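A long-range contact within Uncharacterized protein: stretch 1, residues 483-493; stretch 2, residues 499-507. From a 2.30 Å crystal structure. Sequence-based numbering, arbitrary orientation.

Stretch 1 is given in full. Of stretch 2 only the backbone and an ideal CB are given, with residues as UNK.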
# COMPACT_ATOMS: atom_id res chain seq x y z
N TYR A 483 17.73 -13.03 -2.91
CA TYR A 483 18.32 -14.37 -2.92
C TYR A 483 19.72 -14.41 -3.50
O TYR A 483 20.26 -15.48 -3.76
CB TYR A 483 17.41 -15.31 -3.73
CG TYR A 483 16.08 -15.66 -3.08
CD1 TYR A 483 14.98 -14.82 -3.21
CD2 TYR A 483 15.94 -16.81 -2.33
CE1 TYR A 483 13.76 -15.13 -2.63
CE2 TYR A 483 14.72 -17.15 -1.76
CZ TYR A 483 13.64 -16.31 -1.91
OH TYR A 483 12.45 -16.64 -1.34
N ARG A 484 20.30 -13.25 -3.75
CA ARG A 484 21.70 -13.21 -4.19
C ARG A 484 22.58 -13.34 -2.96
O ARG A 484 22.14 -13.03 -1.87
CB ARG A 484 21.97 -11.94 -5.01
CG ARG A 484 21.25 -11.98 -6.35
CD ARG A 484 21.73 -10.92 -7.30
NE ARG A 484 23.16 -11.02 -7.52
CZ ARG A 484 23.89 -10.12 -8.18
NH1 ARG A 484 23.33 -9.04 -8.71
NH2 ARG A 484 25.20 -10.32 -8.31
N PRO A 485 23.80 -13.88 -3.12
CA PRO A 485 24.45 -14.30 -4.35
C PRO A 485 24.15 -15.74 -4.80
O PRO A 485 24.65 -16.15 -5.83
CB PRO A 485 25.93 -14.19 -3.98
CG PRO A 485 25.95 -14.61 -2.53
CD PRO A 485 24.60 -14.26 -1.94
N ALA A 486 23.36 -16.50 -4.05
CA ALA A 486 22.97 -17.86 -4.49
C ALA A 486 22.18 -17.82 -5.82
O ALA A 486 22.45 -18.62 -6.72
CB ALA A 486 22.15 -18.57 -3.42
N ALA A 487 21.22 -16.90 -5.93
CA ALA A 487 20.47 -16.70 -7.18
C ALA A 487 21.34 -16.20 -8.32
O ALA A 487 22.09 -15.24 -8.17
CB ALA A 487 19.34 -15.71 -6.95
N ASN A 488 21.20 -16.84 -9.46
CA ASN A 488 21.87 -16.46 -10.68
C ASN A 488 20.81 -16.34 -11.80
O ASN A 488 20.38 -17.34 -12.37
CB ASN A 488 22.91 -17.53 -10.96
CG ASN A 488 23.92 -17.14 -11.99
OD1 ASN A 488 24.33 -15.98 -12.08
ND2 ASN A 488 24.34 -18.11 -12.78
N ALA A 489 20.37 -15.13 -12.10
CA ALA A 489 19.28 -14.89 -13.03
C ALA A 489 19.72 -14.29 -14.37
O ALA A 489 20.44 -13.31 -14.41
CB ALA A 489 18.24 -14.00 -12.39
N PHE A 490 19.24 -14.89 -15.45
CA PHE A 490 19.55 -14.46 -16.80
C PHE A 490 18.29 -13.98 -17.47
O PHE A 490 17.23 -14.55 -17.28
CB PHE A 490 20.17 -15.60 -17.57
CG PHE A 490 21.44 -16.10 -16.95
CD1 PHE A 490 21.40 -17.14 -16.02
CD2 PHE A 490 22.66 -15.50 -17.23
CE1 PHE A 490 22.56 -17.59 -15.43
CE2 PHE A 490 23.81 -15.96 -16.64
CZ PHE A 490 23.77 -16.99 -15.74
N ASN A 491 18.39 -12.90 -18.23
CA ASN A 491 17.23 -12.39 -18.94
C ASN A 491 17.52 -12.57 -20.41
O ASN A 491 18.44 -11.95 -20.92
CB ASN A 491 16.98 -10.93 -18.62
CG ASN A 491 15.68 -10.41 -19.23
OD1 ASN A 491 14.90 -11.16 -19.84
ND2 ASN A 491 15.44 -9.11 -19.05
N CYS A 492 16.75 -13.45 -21.06
CA CYS A 492 16.85 -13.68 -22.49
C CYS A 492 15.81 -12.89 -23.29
O CYS A 492 15.81 -12.93 -24.54
CB CYS A 492 16.70 -15.18 -22.81
SG CYS A 492 17.89 -16.28 -21.97
N SER A 493 14.95 -12.15 -22.59
CA SER A 493 13.88 -11.38 -23.21
C SER A 493 14.38 -10.09 -23.87
O SER A 493 15.26 -9.42 -23.35
CB SER A 493 12.83 -11.01 -22.16
OG SER A 493 12.46 -12.14 -21.41
N UNK A 499 16.95 -5.28 -12.91
CA UNK A 499 18.02 -5.36 -11.92
C UNK A 499 18.21 -6.79 -11.43
O UNK A 499 17.26 -7.57 -11.34
CB UNK A 499 17.72 -4.44 -10.74
N UNK A 500 19.45 -7.10 -11.05
CA UNK A 500 19.84 -8.39 -10.55
C UNK A 500 19.71 -9.53 -11.55
O UNK A 500 19.59 -10.69 -11.15
CB UNK A 500 19.01 -8.71 -9.31
N UNK A 501 19.76 -9.21 -12.83
CA UNK A 501 19.72 -10.21 -13.90
C UNK A 501 20.84 -9.90 -14.85
O UNK A 501 21.27 -8.76 -14.92
CB UNK A 501 18.37 -10.22 -14.62
N UNK A 502 21.33 -10.89 -15.58
CA UNK A 502 22.35 -10.63 -16.60
C UNK A 502 21.72 -10.87 -17.97
O UNK A 502 21.08 -11.87 -18.18
CB UNK A 502 23.58 -11.51 -16.40
N UNK A 503 21.89 -9.94 -18.89
CA UNK A 503 21.40 -10.17 -20.24
C UNK A 503 22.05 -11.41 -20.82
O UNK A 503 23.21 -11.64 -20.59
CB UNK A 503 21.67 -8.96 -21.13
N UNK A 504 21.31 -12.19 -21.59
CA UNK A 504 21.86 -13.39 -22.19
C UNK A 504 21.02 -13.70 -23.41
O UNK A 504 19.83 -13.86 -23.30
CB UNK A 504 21.88 -14.56 -21.21
N UNK A 505 21.67 -13.75 -24.56
CA UNK A 505 21.04 -14.19 -25.79
C UNK A 505 20.74 -15.67 -25.61
O UNK A 505 21.58 -16.42 -25.12
CB UNK A 505 21.92 -13.93 -27.01
N UNK A 506 19.54 -16.10 -25.99
CA UNK A 506 19.15 -17.50 -25.84
C UNK A 506 20.04 -18.44 -26.69
O UNK A 506 20.11 -19.63 -26.40
CB UNK A 506 17.68 -17.67 -26.23
N UNK A 507 20.73 -17.90 -27.70
CA UNK A 507 21.71 -18.68 -28.44
C UNK A 507 22.97 -18.98 -27.61
O UNK A 507 23.70 -19.89 -27.94
CB UNK A 507 22.10 -17.94 -29.72

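Position 499 opens the stretch with its CB pointing away and nothing of stretch 1 within 5.5 Å of the ideal CB. Stretch 1 sets no demand here, and many residues would serve; the deposited one is Glu499, extended through chi2 and making no contact across.

Position 500 has phi/psi of 64/25, a left-handed conformation that favours glycine, asparagine or aspartate. Its ideal CB lies 4.0 Å from Arg484 CD, and the guanidinium beyond offers donors, so a short side chain with an oxygen is the natural choice. Asn500 meets both conditions: Arg484 NH1 donates to Asn500 OD1 at 3.2 Å, with the oxygen at the guanidinium edge, near its plane. The backbone joins in through a water that donates to Asn500 O and accepts from Ala489 N.

At 501 the two backbones come into register, opposite Ala489. The CA approaches Ala489 O, and the CB points sideways, with its ideal position 4.3 Å from Asn491 CB. The extended backbone, -131/155, suits beta-branched residues, and a small polar group would lie on the side of the Asn491 amide. Thr501, chi1 p, combines the two. One water accepts from Asn491 ND2 and donates to Thr501 OG1, while Thr501 CG2 lies 4.2 Å from Ala489 CB.

Position 502 is held through both its N and its O: its N donates to Ala489 O at 2.8 Å, and its O accepts from Asn491 N at 2.9 Å. This is parallel pairing with Phe490, and the CB leaves on the same face as that ring, its ideal position 4.2 Å from Phe490 CD2. A long side chain could run alongside the aromatic ring and reach toward Asn488 OD1; an aliphatic or another aromatic residue would also suit. In Arg502 the guanidinium bends back, bringing NH2 to 3.7 Å from Phe490 CE2 and 3.2 Å from Asn488 OD1.

Position 503 pairs with Asn491 on the other face, but its N finds no acceptor in stretch 1, so a residue without an N-H loses nothing here, and phi is -59. Proline is therefore allowed, alongside many others. Pro503 forgoes no hydrogen bond to stretch 1; its CA makes a CA-H...O contact with Asn491 O at 3.5 Å.

At 504 the N donates to Asn491 O at 3.0 Å, and the CB points toward stretch 1, with Phe490 CB and Cys492 SG 4.2 and 4.4 Å from its ideal position. That apolar surface calls for leucine, isoleucine, valine or methionine. Leu504, chi1 t with chi2 p, sends CD2 to 4.1 Å from Phe490 CB and 4.2 Å from Cys492 SG. Its carbonyl O also meets Cys492 CA at 3.1 Å, a CA-H...O contact.

Position 505 points away and is free as far as stretch 1 goes; it is Ser505, whose OG weakly accepts from the N of position 507. At 506 the ideal CB lies 4.3 Å from Cys492 CB, so alanine, serine or another small residue fits easily. It is Ser506, its N linked to Cys492 O through a water. Position 507, out of reach, is Gln507.

Stretch 2, residues 499-507: ENTRPLSSQ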
# COMPACT_ATOMS: atom_id res chain seq x y z
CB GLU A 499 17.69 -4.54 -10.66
CG GLU A 499 17.71 -3.05 -10.82
CD GLU A 499 17.35 -2.32 -9.53
OE1 GLU A 499 18.04 -2.51 -8.50
OE2 GLU A 499 16.37 -1.54 -9.53
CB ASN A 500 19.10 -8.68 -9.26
CG ASN A 500 19.47 -7.71 -8.18
OD1 ASN A 500 20.63 -7.56 -7.90
ND2 ASN A 500 18.50 -7.08 -7.56
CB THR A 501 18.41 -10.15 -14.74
OG1 THR A 501 18.35 -8.93 -15.48
CG2 THR A 501 17.20 -10.25 -13.87
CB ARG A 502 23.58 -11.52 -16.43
CG ARG A 502 24.73 -10.88 -15.67
CD ARG A 502 26.09 -11.51 -16.02
NE ARG A 502 26.13 -12.94 -15.67
CZ ARG A 502 26.32 -13.42 -14.44
NH1 ARG A 502 26.49 -12.60 -13.41
NH2 ARG A 502 26.34 -14.74 -14.24
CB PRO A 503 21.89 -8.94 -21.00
CG PRO A 503 22.00 -7.88 -19.96
CD PRO A 503 22.44 -8.58 -18.72
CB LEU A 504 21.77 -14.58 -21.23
CG LEU A 504 22.30 -15.91 -21.79
CD1 LEU A 504 23.81 -15.87 -21.93
CD2 LEU A 504 21.92 -17.08 -20.91
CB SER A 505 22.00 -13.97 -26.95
OG SER A 505 21.60 -14.72 -28.06
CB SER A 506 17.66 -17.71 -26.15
OG SER A 506 17.40 -17.47 -27.51
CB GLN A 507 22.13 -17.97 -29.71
CG GLN A 507 21.01 -17.72 -30.69
CD GLN A 507 21.56 -17.27 -32.03
OE1 GLN A 507 22.22 -18.06 -32.72
NE2 GLN A 507 21.31 -16.03 -32.41
O HOH W 1 21.21 -12.76 -10.44
O HOH W 2 17.47 -7.66 -17.52
O HOH W 3 17.27 -14.13 -26.21
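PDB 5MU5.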